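Local structure of uncharacterized protein (Klebsiella pneumoniae, 2A2L) at the interface of chains A and B and the interface of chains A and C. The protein is of unknown function but belongs to the HbpS-like family of haem-degrading proteins and packs as an eight-chain assembly in the crystal. Coordinates in Å, arbitrary orientation; residue numbers count along the deposited sequence, not the author numbering. Chains: chain A/B/C, unknown.

Contact 1: the interface of chains A and B. Residues chain A 89-93; chain B 85, 103-104.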
ATOM      1  N   SER A  89      -5.550  20.553  18.426  1.00 20.31           N
ATOM      2  CA  SER A  89      -4.980  19.438  19.194  1.00 20.28           C
ATOM      3  C   SER A  89      -4.699  18.181  18.347  1.00 20.14           C
ATOM      4  O   SER A  89      -3.592  17.622  18.385  1.00 20.10           O
ATOM      5  CB  SER A  89      -5.873  19.096  20.398  1.00 20.29           C
ATOM      6  OG  SER A  89      -7.225  18.905  19.982  1.00 20.67           O
ATOM      7  N   LEU A  90      -5.692  17.764  17.570  1.00 19.97           N
ATOM      8  CA  LEU A  90      -5.622  16.504  16.820  1.00 19.80           C
ATOM      9  C   LEU A  90      -5.200  16.696  15.362  1.00 19.71           C
ATOM     10  O   LEU A  90      -5.453  15.829  14.545  1.00 19.66           O
ATOM     11  CB  LEU A  90      -6.960  15.738  16.902  1.00 19.77           C
ATOM     12  CG  LEU A  90      -7.345  15.150  18.267  1.00 19.79           C
ATOM     13  CD1 LEU A  90      -8.828  14.961  18.450  1.00 26.58           C
ATOM     14  CD2 LEU A  90      -6.630  13.842  18.542  1.00 27.69           C
ATOM     15  N   TYR A  91      -4.540  17.814  15.044  1.00 19.61           N
ATOM     16  CA  TYR A  91      -3.939  18.009  13.713  1.00 19.52           C
ATOM     17  C   TYR A  91      -3.087  16.807  13.332  1.00 19.51           C
ATOM     18  O   TYR A  91      -2.161  16.457  14.046  1.00 19.46           O
ATOM     19  CB  TYR A  91      -3.047  19.267  13.677  1.00 19.52           C
ATOM     20  CG  TYR A  91      -2.412  19.570  12.313  1.00 19.45           C
ATOM     21  CD1 TYR A  91      -3.198  19.609  11.139  1.00 13.90           C
ATOM     22  CD2 TYR A  91      -1.043  19.841  12.194  1.00 10.02           C
ATOM     23  CE1 TYR A  91      -2.630  19.886   9.887  1.00 17.17           C
ATOM     24  CE2 TYR A  91      -0.463  20.155  10.932  1.00  2.00           C
ATOM     25  CZ  TYR A  91      -1.266  20.159   9.791  1.00 18.79           C
ATOM     26  OH  TYR A  91      -0.725  20.429   8.546  1.00 15.91           O
ATOM     27  N   GLY A  92      -3.407  16.185  12.200  1.00 19.52           N
ATOM     28  CA  GLY A  92      -2.702  14.989  11.740  1.00 19.49           C
ATOM     29  C   GLY A  92      -3.451  13.685  11.984  1.00 19.47           C
ATOM     30  O   GLY A  92      -3.016  12.629  11.548  1.00 19.52           O
ATOM     31  N   LEU A  93      -4.592  13.756  12.665  1.00 19.46           N
ATOM     32  CA  LEU A  93      -5.503  12.615  12.789  1.00 19.39           C
ATOM     33  C   LEU A  93      -5.940  12.035  11.449  1.00 19.36           C
ATOM     34  O   LEU A  93      -6.231  10.824  11.332  1.00 19.39           O
ATOM     35  CB  LEU A  93      -6.732  13.038  13.573  1.00 19.38           C
ATOM     36  CG  LEU A  93      -7.709  11.937  13.954  1.00 19.47           C
ATOM     37  CD1 LEU A  93      -6.989  10.807  14.671  1.00 23.31           C
ATOM     38  CD2 LEU A  93      -8.813  12.507  14.795  1.00 13.67           C
TER
ATOM     39  N   GLN B  85       3.832  22.197  11.297  1.00 20.10           N
ATOM     40  CA  GLN B  85       2.713  23.053  10.825  1.00 20.06           C
ATOM     41  C   GLN B  85       3.082  23.733   9.498  1.00 20.03           C
ATOM     42  O   GLN B  85       4.254  23.900   9.182  1.00 19.98           O
ATOM     43  CB  GLN B  85       2.375  24.137  11.863  1.00 20.06           C
ATOM     44  CG  GLN B  85       2.257  23.642  13.294  1.00 20.06           C
ATOM     45  CD  GLN B  85       0.958  22.924  13.562  1.00 31.91           C
ATOM     46  OE1 GLN B  85      -0.025  23.117  12.839  1.00 29.99           O
ATOM     47  NE2 GLN B  85       0.932  22.099  14.617  1.00 18.16           N
ATOM     48  N   ILE B 103       2.269  13.337  14.748  1.00 20.38           N
ATOM     49  CA  ILE B 103       2.712  14.687  15.087  1.00 20.44           C
ATOM     50  C   ILE B 103       1.929  15.353  16.217  1.00 20.62           C
ATOM     51  O   ILE B 103       1.931  16.589  16.356  1.00 20.68           O
ATOM     52  CB  ILE B 103       2.740  15.598  13.846  1.00 20.50           C
ATOM     53  CG1 ILE B 103       1.329  15.731  13.237  1.00 20.38           C
ATOM     54  CG2 ILE B 103       3.758  15.059  12.833  1.00 20.40           C
ATOM     55  CD1 ILE B 103       1.236  16.606  12.001  1.00 20.31           C
ATOM     56  N   PHE B 104       1.273  14.563  17.056  1.00 20.76           N
ATOM     57  CA  PHE B 104       0.659  15.136  18.248  1.00 20.92           C
ATOM     58  C   PHE B 104       0.947  14.270  19.453  1.00 21.02           C
ATOM     59  O   PHE B 104       1.415  13.138  19.317  1.00 21.07           O
ATOM     60  CB  PHE B 104      -0.840  15.317  18.064  1.00 20.90           C
ATOM     61  CG  PHE B 104      -1.521  14.136  17.444  1.00 21.03           C
ATOM     62  CD1 PHE B 104      -1.929  13.070  18.222  1.00 20.11           C
ATOM     63  CD2 PHE B 104      -1.737  14.081  16.063  1.00 25.58           C
ATOM     64  CE1 PHE B 104      -2.570  11.970  17.649  1.00 25.08           C
ATOM     65  CE2 PHE B 104      -2.364  12.982  15.483  1.00 34.99           C
ATOM     66  CZ  PHE B 104      -2.785  11.923  16.283  1.00 19.66           C
TER
HETATM   67  O   HOH W   1      -0.547  17.779  15.718  1.00 28.85           O
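The backbone of A:Tyr91 and the side chain of B:Phe104 meet in a loop-to-loop interface between two copies of the protein, which is not an exact two-fold and joins neighbouring chains of the deposited eight-chain assembly; whether this octamer forms in solution the structure alone does not show. The ring of B:Phe104 reaches into the loop A:89-92. Its CB carbon lies 3.6 Å from the carbonyl oxygen of A:Ser89, and its CE2 carbon lies 3.7 Å from the backbone N of A:Leu93, so the side chain, from CB to the CE2 rim, runs along the loop from A:Ser89 to A:Leu93. CG of B:Phe104 stands between its own backbone N and carbonyl carbon (chi1 45°), which carries the ring towards chain A. Water 1 sits at the edge of this ring, in its plane, and joins the two backbones: it is 2.7 Å from A:Tyr91 O and 2.8 Å from B:Ile103 O. With CG anti to its N (chi1 -178°), A:Tyr91 sends its ring away from B:Phe104. B:Gln85 comes over one face, its amide oxygen OE1 3.5 Å from CD2 above the CD2-CE2 rim, ring and amide planes 29° apart. The CD1 methyl of B:Ile103 meets CD2 from the other side at 4.0 Å, so the ring is held between them. By this evidence the site ties the A:89-93 segment to two loops of chain B, through B:Phe104 against backbone, A:Tyr91 against B:Gln85 and B:Ile103, and a shared water, and may limit how freely that segment moves.

Contact 2: the interface of chains A and B. Residues chain A 68, 72-73, 97, 101; chain B 57-58, 62.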
ATOM      1  N   TRP A  68     -17.383   4.112   8.633  1.00 21.86           N
ATOM      2  CA  TRP A  68     -16.377   3.510   9.484  1.00 21.89           C
ATOM      3  C   TRP A  68     -15.801   4.511  10.476  1.00 21.96           C
ATOM      4  O   TRP A  68     -15.512   4.137  11.613  1.00 21.99           O
ATOM      5  CB  TRP A  68     -15.288   2.829   8.657  1.00 21.85           C
ATOM      6  CG  TRP A  68     -14.203   2.223   9.493  1.00 21.87           C
ATOM      7  CD1 TRP A  68     -14.139   0.930   9.963  1.00  8.48           C
ATOM      8  CD2 TRP A  68     -13.020   2.878   9.957  1.00 15.39           C
ATOM      9  NE1 TRP A  68     -12.995   0.753  10.693  1.00 24.69           N
ATOM     10  CE2 TRP A  68     -12.291   1.933  10.716  1.00 23.33           C
ATOM     11  CE3 TRP A  68     -12.527   4.188   9.848  1.00 10.84           C
ATOM     12  CZ2 TRP A  68     -11.081   2.244  11.341  1.00 10.27           C
ATOM     13  CZ3 TRP A  68     -11.326   4.500  10.480  1.00 14.18           C
ATOM     14  CH2 TRP A  68     -10.614   3.526  11.215  1.00 17.27           C
ATOM     15  N   SER A  72     -16.276   4.175  14.381  1.00 22.79           N
ATOM     16  CA  SER A  72     -15.035   3.905  15.083  1.00 22.84           C
ATOM     17  C   SER A  72     -14.843   4.972  16.171  1.00 22.83           C
ATOM     18  O   SER A  72     -14.685   4.620  17.342  1.00 22.83           O
ATOM     19  CB  SER A  72     -13.867   3.775  14.089  1.00 22.82           C
ATOM     20  OG  SER A  72     -12.596   3.753  14.722  1.00 23.09           O
ATOM     21  N   LEU A  73     -14.956   6.257  15.802  1.00 22.86           N
ATOM     22  CA  LEU A  73     -14.795   7.393  16.753  1.00 22.85           C
ATOM     23  C   LEU A  73     -16.074   7.800  17.529  1.00 22.83           C
ATOM     24  O   LEU A  73     -16.056   8.736  18.330  1.00 22.77           O
ATOM     25  CB  LEU A  73     -14.240   8.632  16.044  1.00 22.83           C
ATOM     26  CG  LEU A  73     -12.967   8.608  15.199  1.00 22.84           C
ATOM     27  CD1 LEU A  73     -13.216   9.406  13.931  1.00 30.33           C
ATOM     28  CD2 LEU A  73     -11.803   9.226  15.953  1.00  8.99           C
ATOM     29  N   ASN A  97      -4.657   5.631  10.325  1.00 19.42           N
ATOM     30  CA  ASN A  97      -5.572   4.594   9.869  1.00 19.49           C
ATOM     31  C   ASN A  97      -5.725   4.453   8.358  1.00 19.62           C
ATOM     32  O   ASN A  97      -6.844   4.322   7.857  1.00 19.62           O
ATOM     33  CB  ASN A  97      -6.936   4.804  10.505  1.00 19.47           C
ATOM     34  CG  ASN A  97      -6.940   4.437  11.926  1.00 19.31           C
ATOM     35  OD1 ASN A  97      -7.110   3.276  12.258  1.00 17.12           O
ATOM     36  ND2 ASN A  97      -6.712   5.414  12.800  1.00 20.30           N
ATOM     37  N   ILE A 101      -9.996   7.938   8.216  1.00 20.42           N
ATOM     38  CA  ILE A 101     -10.748   8.880   9.051  1.00 20.46           C
ATOM     39  C   ILE A 101     -11.223  10.087   8.243  1.00 20.49           C
ATOM     40  O   ILE A 101     -10.413  10.883   7.776  1.00 20.49           O
ATOM     41  CB  ILE A 101     -10.029   9.302  10.360  1.00 20.44           C
ATOM     42  CG1 ILE A 101      -9.915   8.104  11.306  1.00 20.36           C
ATOM     43  CG2 ILE A 101     -10.830  10.395  11.070  1.00 20.44           C
ATOM     44  CD1 ILE A 101      -8.993   8.332  12.481  1.00 24.99           C
TER
ATOM     45  N   VAL B  57     -11.195   1.998  18.050  1.00 23.22           N
ATOM     46  CA  VAL B  57     -10.385   1.003  17.369  1.00 23.17           C
ATOM     47  C   VAL B  57      -9.395   1.659  16.426  1.00 23.09           C
ATOM     48  O   VAL B  57      -8.461   1.011  15.943  1.00 23.08           O
ATOM     49  CB  VAL B  57     -11.211  -0.003  16.578  1.00 23.16           C
ATOM     50  CG1 VAL B  57     -12.401  -0.438  17.365  1.00 23.28           C
ATOM     51  CG2 VAL B  57     -11.601   0.571  15.200  1.00 23.29           C
ATOM     52  N   SER B  58      -9.627   2.941  16.152  1.00 23.01           N
ATOM     53  CA  SER B  58      -8.751   3.730  15.298  1.00 22.91           C
ATOM     54  C   SER B  58      -7.507   4.149  16.085  1.00 22.82           C
ATOM     55  O   SER B  58      -6.559   4.654  15.507  1.00 22.87           O
ATOM     56  CB  SER B  58      -9.486   4.953  14.770  1.00 22.89           C
ATOM     57  OG  SER B  58     -10.227   5.565  15.805  1.00 23.02           O
ATOM     58  N   ILE B  62      -2.637   4.186  15.914  1.00 21.33           N
ATOM     59  CA  ILE B  62      -2.051   5.441  16.425  1.00 21.01           C
ATOM     60  C   ILE B  62      -1.141   5.252  17.645  1.00 20.94           C
ATOM     61  O   ILE B  62       0.008   5.701  17.664  1.00 20.94           O
ATOM     62  CB  ILE B  62      -3.125   6.523  16.712  1.00 21.07           C
ATOM     63  CG1 ILE B  62      -4.146   6.597  15.569  1.00 21.02           C
ATOM     64  CG2 ILE B  62      -2.473   7.903  16.906  1.00 20.93           C
ATOM     65  CD1 ILE B  62      -5.198   7.688  15.709  1.00 20.73           C
TER
HETATM   66  O   HOH W   2      -6.347   1.641  14.412  1.00  6.26           O
HETATM   67  O   HOH W   3     -14.092   2.248  18.562  1.00 25.09           O
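B:Ser58 inserts between A:Asn97 and A:Ser72, and its backbone carbonyl takes a firm direct bond. ND2 of A:Asn97 donates to B:Ser58 O at 2.8 Å, nearly straight (174° at H). The donor arrives in the carbonyl plane on a lone pair, at a C=O...N angle of 122°, and the acceptor lies almost within the amide plane of A:Asn97. On the other flank, OG of B:Ser58 stands between its own N and carbonyl carbon (chi1 44°), which turns this hydroxyl to A:Ser72 OG for a weak bond at 3.2 Å. CB of B:Ser58 packs 4.0 Å from the indole ring carbon CH2 of A:Trp68, while the CG2 methyl of B:Val57 approaches the A:Ser72 hydroxyl. Two waters form the next layer. Water 2 links the side-chain oxygen OD1 of A:Asn97 (2.8 Å) to B:Val57 O, so both ends of the amide are engaged and its rotation should be fixed. Water 3 bridges A:Ser72 O and B:Val57 N. Behind these contacts, CB of A:Ser72 rests 4.1 Å above the centre of one face of the A:Trp68 ring, backing the serine within its own chain. In the fold, A:Trp68 and A:Ser72 belong to the last turns of helix 59-72 and A:Asn97 starts the 3-10 helix 97-99, while B:Val57 and B:Ser58 lead into helix 59-73 of chain B.

Contact 3: the interface of chains A and C. Residues chain A 6-8; chain C 10-12, 112, 117.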
ATOM      1  N   SER A   6     -17.068 -12.173  28.620  1.00 36.14           N
ATOM      2  CA  SER A   6     -17.637 -11.615  27.404  1.00 35.99           C
ATOM      3  C   SER A   6     -18.749 -10.591  27.699  1.00 35.92           C
ATOM      4  O   SER A   6     -19.411 -10.669  28.740  1.00 35.93           O
ATOM      5  CB  SER A   6     -18.082 -12.735  26.459  1.00 35.97           C
ATOM      6  OG  SER A   6     -19.451 -13.007  26.568  1.00 35.92           O
ATOM      7  N   GLN A   7     -18.933  -9.624  26.798  1.00 35.76           N
ATOM      8  CA  GLN A   7     -19.995  -8.632  26.927  1.00 35.63           C
ATOM      9  C   GLN A   7     -21.038  -8.760  25.823  1.00 35.54           C
ATOM     10  O   GLN A   7     -20.748  -9.270  24.736  1.00 35.53           O
ATOM     11  CB  GLN A   7     -19.418  -7.219  26.909  1.00 35.65           C
ATOM     12  CG  GLN A   7     -19.653  -6.445  28.194  1.00 35.72           C
ATOM     13  CD  GLN A   7     -18.816  -5.173  28.277  1.00 53.60           C
ATOM     14  OE1 GLN A   7     -19.359  -4.069  28.287  1.00 62.32           O
ATOM     15  NE2 GLN A   7     -17.488  -5.323  28.342  1.00 54.07           N
ATOM     16  N   GLN A   8     -22.244  -8.268  26.101  1.00 35.38           N
ATOM     17  CA  GLN A   8     -23.343  -8.301  25.135  1.00 35.28           C
ATOM     18  C   GLN A   8     -23.483  -6.955  24.439  1.00 35.16           C
ATOM     19  O   GLN A   8     -23.559  -5.919  25.097  1.00 35.21           O
ATOM     20  CB  GLN A   8     -24.657  -8.623  25.836  1.00 35.26           C
ATOM     21  CG  GLN A   8     -24.939 -10.093  25.944  1.00 35.33           C
ATOM     22  CD  GLN A   8     -25.503 -10.481  27.305  1.00 49.93           C
ATOM     23  OE1 GLN A   8     -25.922  -9.621  28.088  1.00 54.69           O
ATOM     24  NE2 GLN A   8     -25.523 -11.783  27.589  1.00 42.52           N
TER
ATOM     25  N   GLN C  10     -22.286 -10.976  20.686  1.00 34.14           N
ATOM     26  CA  GLN C  10     -21.461 -11.217  21.844  1.00 33.92           C
ATOM     27  C   GLN C  10     -19.999 -11.239  21.465  1.00 33.73           C
ATOM     28  O   GLN C  10     -19.609 -11.805  20.449  1.00 33.68           O
ATOM     29  CB  GLN C  10     -21.848 -12.540  22.478  1.00 33.96           C
ATOM     30  CG  GLN C  10     -21.352 -12.679  23.877  1.00 33.96           C
ATOM     31  CD  GLN C  10     -22.437 -13.147  24.800  1.00 44.44           C
ATOM     32  OE1 GLN C  10     -22.693 -12.521  25.835  1.00 34.92           O
ATOM     33  NE2 GLN C  10     -23.096 -14.252  24.432  1.00 42.09           N
ATOM     34  N   THR C  11     -19.196 -10.617  22.305  1.00 33.52           N
ATOM     35  CA  THR C  11     -17.809 -10.372  21.984  1.00 33.30           C
ATOM     36  C   THR C  11     -16.985 -10.693  23.215  1.00 33.16           C
ATOM     37  O   THR C  11     -17.414 -10.437  24.339  1.00 33.11           O
ATOM     38  CB  THR C  11     -17.594  -8.905  21.489  1.00 33.33           C
ATOM     39  OG1 THR C  11     -16.239  -8.728  21.054  1.00 33.42           O
ATOM     40  CG2 THR C  11     -17.945  -7.874  22.565  1.00 33.23           C
ATOM     41  N   ILE C  12     -15.820 -11.287  22.990  1.00 32.97           N
ATOM     42  CA  ILE C  12     -14.776 -11.425  24.006  1.00 32.81           C
ATOM     43  C   ILE C  12     -14.340 -10.059  24.572  1.00 32.70           C
ATOM     44  O   ILE C  12     -14.485  -9.034  23.920  1.00 32.70           O
ATOM     45  CB  ILE C  12     -13.573 -12.236  23.417  1.00 32.84           C
ATOM     46  CG1 ILE C  12     -12.612 -12.736  24.491  1.00 32.82           C
ATOM     47  CG2 ILE C  12     -12.889 -11.521  22.240  1.00 32.80           C
ATOM     48  CD1 ILE C  12     -11.931 -14.020  24.072  1.00 24.86           C
ATOM     49  N   PHE C 112     -17.940 -19.436  21.855  1.00 27.21           N
ATOM     50  CA  PHE C 112     -18.755 -19.407  23.052  1.00 27.37           C
ATOM     51  C   PHE C 112     -20.193 -19.141  22.593  1.00 27.44           C
ATOM     52  O   PHE C 112     -20.431 -18.263  21.747  1.00 27.51           O
ATOM     53  CB  PHE C 112     -18.222 -18.294  23.966  1.00 27.31           C
ATOM     54  CG  PHE C 112     -18.979 -18.127  25.240  1.00 27.50           C
ATOM     55  CD1 PHE C 112     -18.985 -19.136  26.197  1.00 37.74           C
ATOM     56  CD2 PHE C 112     -19.657 -16.948  25.503  1.00 25.86           C
ATOM     57  CE1 PHE C 112     -19.677 -18.979  27.379  1.00 36.59           C
ATOM     58  CE2 PHE C 112     -20.350 -16.785  26.673  1.00 19.65           C
ATOM     59  CZ  PHE C 112     -20.368 -17.802  27.617  1.00 28.50           C
ATOM     60  N   ILE C 117     -17.084 -15.448  18.763  1.00 26.84           N
ATOM     61  CA  ILE C 117     -17.166 -14.194  19.518  1.00 26.68           C
ATOM     62  C   ILE C 117     -15.835 -13.447  19.387  1.00 26.56           C
ATOM     63  O   ILE C 117     -15.627 -12.420  20.024  1.00 26.50           O
ATOM     64  CB  ILE C 117     -17.546 -14.412  21.023  1.00 26.70           C
ATOM     65  CG1 ILE C 117     -16.422 -15.139  21.769  1.00 26.74           C
ATOM     66  CG2 ILE C 117     -18.856 -15.204  21.149  1.00 26.63           C
ATOM     67  CD1 ILE C 117     -16.277 -14.754  23.195  1.00 23.65           C
TER
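Strand 6-12 of chain A pairs antiparallel with strand 6-12 of chain C, matching A:Ser6 with C:Ile12, A:Gln7 with C:Thr11 and A:Gln8 with C:Gln10. A:Gln7 and C:Thr11 exchange backbone bonds: A:Gln7 N donates to C:Thr11 O at 3.0 Å, and C:Thr11 N to A:Gln7 O at 3.2 Å. Side chains then line one side of the paired strands. Those of A:Gln8 and C:Gln10 lie alongside one another, pointing the same way, their amide planes 40° apart. The amide oxygen OE1 of C:Gln10 comes 3.3 Å from the CG methylene of A:Gln8. With CG placed opposite the backbone N (chi1 -163°) and a bend at chi2, C:Gln10 also reaches A:Ser6, whose OG lies 3.3 Å from C:Gln10 CG. That hydroxyl also comes near the CD2-CE2 rim of C:Phe112, 3.9 Å from CE2, and A:Ser6 CB is 4.2 Å from the CD1 methyl of C:Ile117, so A:Ser6 also touches, lightly, residues of strands 107-112 and 115-123 of chain C. Since the whole A-C interface is two-fold symmetric, the site has a twin with the chains exchanged, and the N-terminal strands join the two subunits by reciprocal pairing.

Contact 4: the interface of chains A and C. Residues chain A 11-13, 15-16; chain C 3-6.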
ATOM      1  N   THR A  11     -25.666  -5.020  17.256  1.00 34.00           N
ATOM      2  CA  THR A  11     -25.208  -4.655  15.929  1.00 33.82           C
ATOM      3  C   THR A  11     -26.416  -4.325  15.023  1.00 33.68           C
ATOM      4  O   THR A  11     -27.476  -4.938  15.140  1.00 33.68           O
ATOM      5  CB  THR A  11     -24.276  -5.767  15.331  1.00 33.85           C
ATOM      6  OG1 THR A  11     -23.569  -5.273  14.175  1.00 33.90           O
ATOM      7  CG2 THR A  11     -25.045  -7.043  14.972  1.00 33.87           C
ATOM      8  N   ILE A  12     -26.269  -3.342  14.146  1.00 33.46           N
ATOM      9  CA  ILE A  12     -27.287  -3.098  13.117  1.00 33.23           C
ATOM     10  C   ILE A  12     -27.257  -4.223  12.059  1.00 33.11           C
ATOM     11  O   ILE A  12     -26.250  -4.934  11.913  1.00 33.08           O
ATOM     12  CB  ILE A  12     -27.193  -1.643  12.497  1.00 33.23           C
ATOM     13  CG1 ILE A  12     -28.465  -1.277  11.711  1.00 33.31           C
ATOM     14  CG2 ILE A  12     -25.935  -1.456  11.655  1.00 33.12           C
ATOM     15  CD1 ILE A  12     -28.686   0.229  11.459  1.00 33.10           C
ATOM     16  N   THR A  13     -28.371  -4.384  11.352  1.00 32.89           N
ATOM     17  CA  THR A  13     -28.580  -5.488  10.437  1.00 32.72           C
ATOM     18  C   THR A  13     -28.631  -5.003   8.986  1.00 32.67           C
ATOM     19  O   THR A  13     -28.761  -3.807   8.711  1.00 32.63           O
ATOM     20  CB  THR A  13     -29.913  -6.220  10.742  1.00 32.80           C
ATOM     21  OG1 THR A  13     -30.999  -5.279  10.687  1.00 32.64           O
ATOM     22  CG2 THR A  13     -29.863  -6.904  12.126  1.00 32.64           C
ATOM     23  N   ALA A  15     -31.181  -5.892   7.076  1.00 32.15           N
ATOM     24  CA  ALA A  15     -32.577  -5.482   7.003  1.00 32.04           C
ATOM     25  C   ALA A  15     -32.721  -3.968   7.140  1.00 31.94           C
ATOM     26  O   ALA A  15     -33.199  -3.306   6.219  1.00 31.96           O
ATOM     27  CB  ALA A  15     -33.377  -6.192   8.083  1.00 32.01           C
ATOM     28  N   ALA A  16     -32.281  -3.445   8.286  1.00 31.80           N
ATOM     29  CA  ALA A  16     -32.306  -2.014   8.621  1.00 31.65           C
ATOM     30  C   ALA A  16     -31.489  -1.140   7.665  1.00 31.57           C
ATOM     31  O   ALA A  16     -31.950  -0.082   7.243  1.00 31.58           O
ATOM     32  CB  ALA A  16     -31.812  -1.818  10.039  1.00 31.63           C
TER
ATOM     33  N   MET C   3     -39.684  -7.465  10.538  1.00 36.88           N
ATOM     34  CA  MET C   3     -38.280  -6.918  10.455  1.00 36.96           C
ATOM     35  C   MET C   3     -37.507  -6.855  11.805  1.00 36.84           C
ATOM     36  O   MET C   3     -38.022  -6.363  12.819  1.00 36.82           O
ATOM     37  CB  MET C   3     -38.276  -5.544   9.748  1.00 36.93           C
ATOM     38  CG  MET C   3     -37.336  -5.441   8.519  1.00 37.00           C
ATOM     39  SD  MET C   3     -36.399  -3.873   8.430  1.00 37.32           S
ATOM     40  CE  MET C   3     -35.683  -3.826  10.093  1.00  3.64           C
ATOM     41  N   ASN C   4     -36.273  -7.352  11.803  1.00 36.73           N
ATOM     42  CA  ASN C   4     -35.355  -7.129  12.929  1.00 36.63           C
ATOM     43  C   ASN C   4     -34.227  -6.130  12.593  1.00 36.52           C
ATOM     44  O   ASN C   4     -33.286  -6.458  11.847  1.00 36.49           O
ATOM     45  CB  ASN C   4     -34.786  -8.477  13.431  1.00 36.67           C
ATOM     46  CG  ASN C   4     -34.115  -8.376  14.818  1.00 36.86           C
ATOM     47  OD1 ASN C   4     -34.375  -7.439  15.586  1.00 60.90           O
ATOM     48  ND2 ASN C   4     -33.252  -9.349  15.135  1.00 35.41           N
ATOM     49  N   LYS C   5     -34.327  -4.917  13.143  1.00 36.35           N
ATOM     50  CA  LYS C   5     -33.333  -3.869  12.886  1.00 36.19           C
ATOM     51  C   LYS C   5     -32.005  -4.012  13.645  1.00 36.09           C
ATOM     52  O   LYS C   5     -30.989  -3.440  13.232  1.00 36.00           O
ATOM     53  CB  LYS C   5     -33.925  -2.464  13.065  1.00 36.20           C
ATOM     54  CG  LYS C   5     -34.195  -2.038  14.497  1.00 36.24           C
ATOM     55  CD  LYS C   5     -35.444  -1.154  14.578  1.00 44.61           C
ATOM     56  CE  LYS C   5     -35.245   0.029  15.522  1.00 39.79           C
ATOM     57  NZ  LYS C   5     -36.413   0.943  15.489  1.00 39.25           N
ATOM     58  N   SER C   6     -32.018  -4.769  14.747  1.00 35.92           N
ATOM     59  CA  SER C   6     -30.772  -5.145  15.415  1.00 35.76           C
ATOM     60  C   SER C   6     -30.782  -6.530  16.061  1.00 35.68           C
ATOM     61  O   SER C   6     -31.704  -6.877  16.804  1.00 35.65           O
ATOM     62  CB  SER C   6     -30.313  -4.066  16.394  1.00 35.75           C
ATOM     63  OG  SER C   6     -31.247  -3.860  17.423  1.00 35.61           O
TER
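A:Thr13 grips the N-terminal segment of chain C through its hydroxyl, at the tightly packed core of the contact. OG1 donates to C:Asn4 O at 2.8 Å, in the carbonyl plane and on a lone pair, with a C=O...O angle of 138°. A weak approach of the same hydroxyl to C:Lys5 O, at 3.1 Å, accompanies it. OG1 stands between the backbone N and carbonyl carbon of A:Thr13 (chi1 57°), a setting that also lets it accept a nearly straight bond from A:Ala16 N at 3.3 Å (173° at H). The threonine thus caps the start of helix 14-30 while holding the partner chain. Its CG2 methyl turns towards C:Ser6, 3.8 Å from CA, where C:Ser6 pairs antiparallel with A:Ile12. In contrast to this polar grip, the flank along the helix is apolar, though also close. CB of A:Ala16 lies 3.7 Å from CB of C:Lys5, and the sulfur SD of C:Met3 lies 3.8 Å from the A:Ala15 methyl, with the methionine chain bent at chi2 and chi3 along the first helical turn. Of the C:Lys5 side chain it is CB that makes the contact; CG and the atoms beyond it lead away from A:Ala16, so the packing thins out on that side. The site fastens the N-terminal arm of chain C to the strand-helix junction of chain A, and by the two-fold symmetry the arm of chain A is held likewise.

The four contacts serve two interfaces of chain A. Contact 1 and contact 2, with C-alpha centres about 15 Å apart, are neighbouring patches against chain B; contact 3 and contact 4, about 19 Å apart, are patches of the symmetric interface with chain C. Strand 6-12 runs through both contact 3 and contact 4 in each chain. Contact 1 and contact 4 are the widest pair, at about 37 Å, whereas contact 2 lies about 21 Å from contact 3. Chain A thus uses separate surfaces for its two partners, an arrangement that could extend pairs of chains into the deposited octamer.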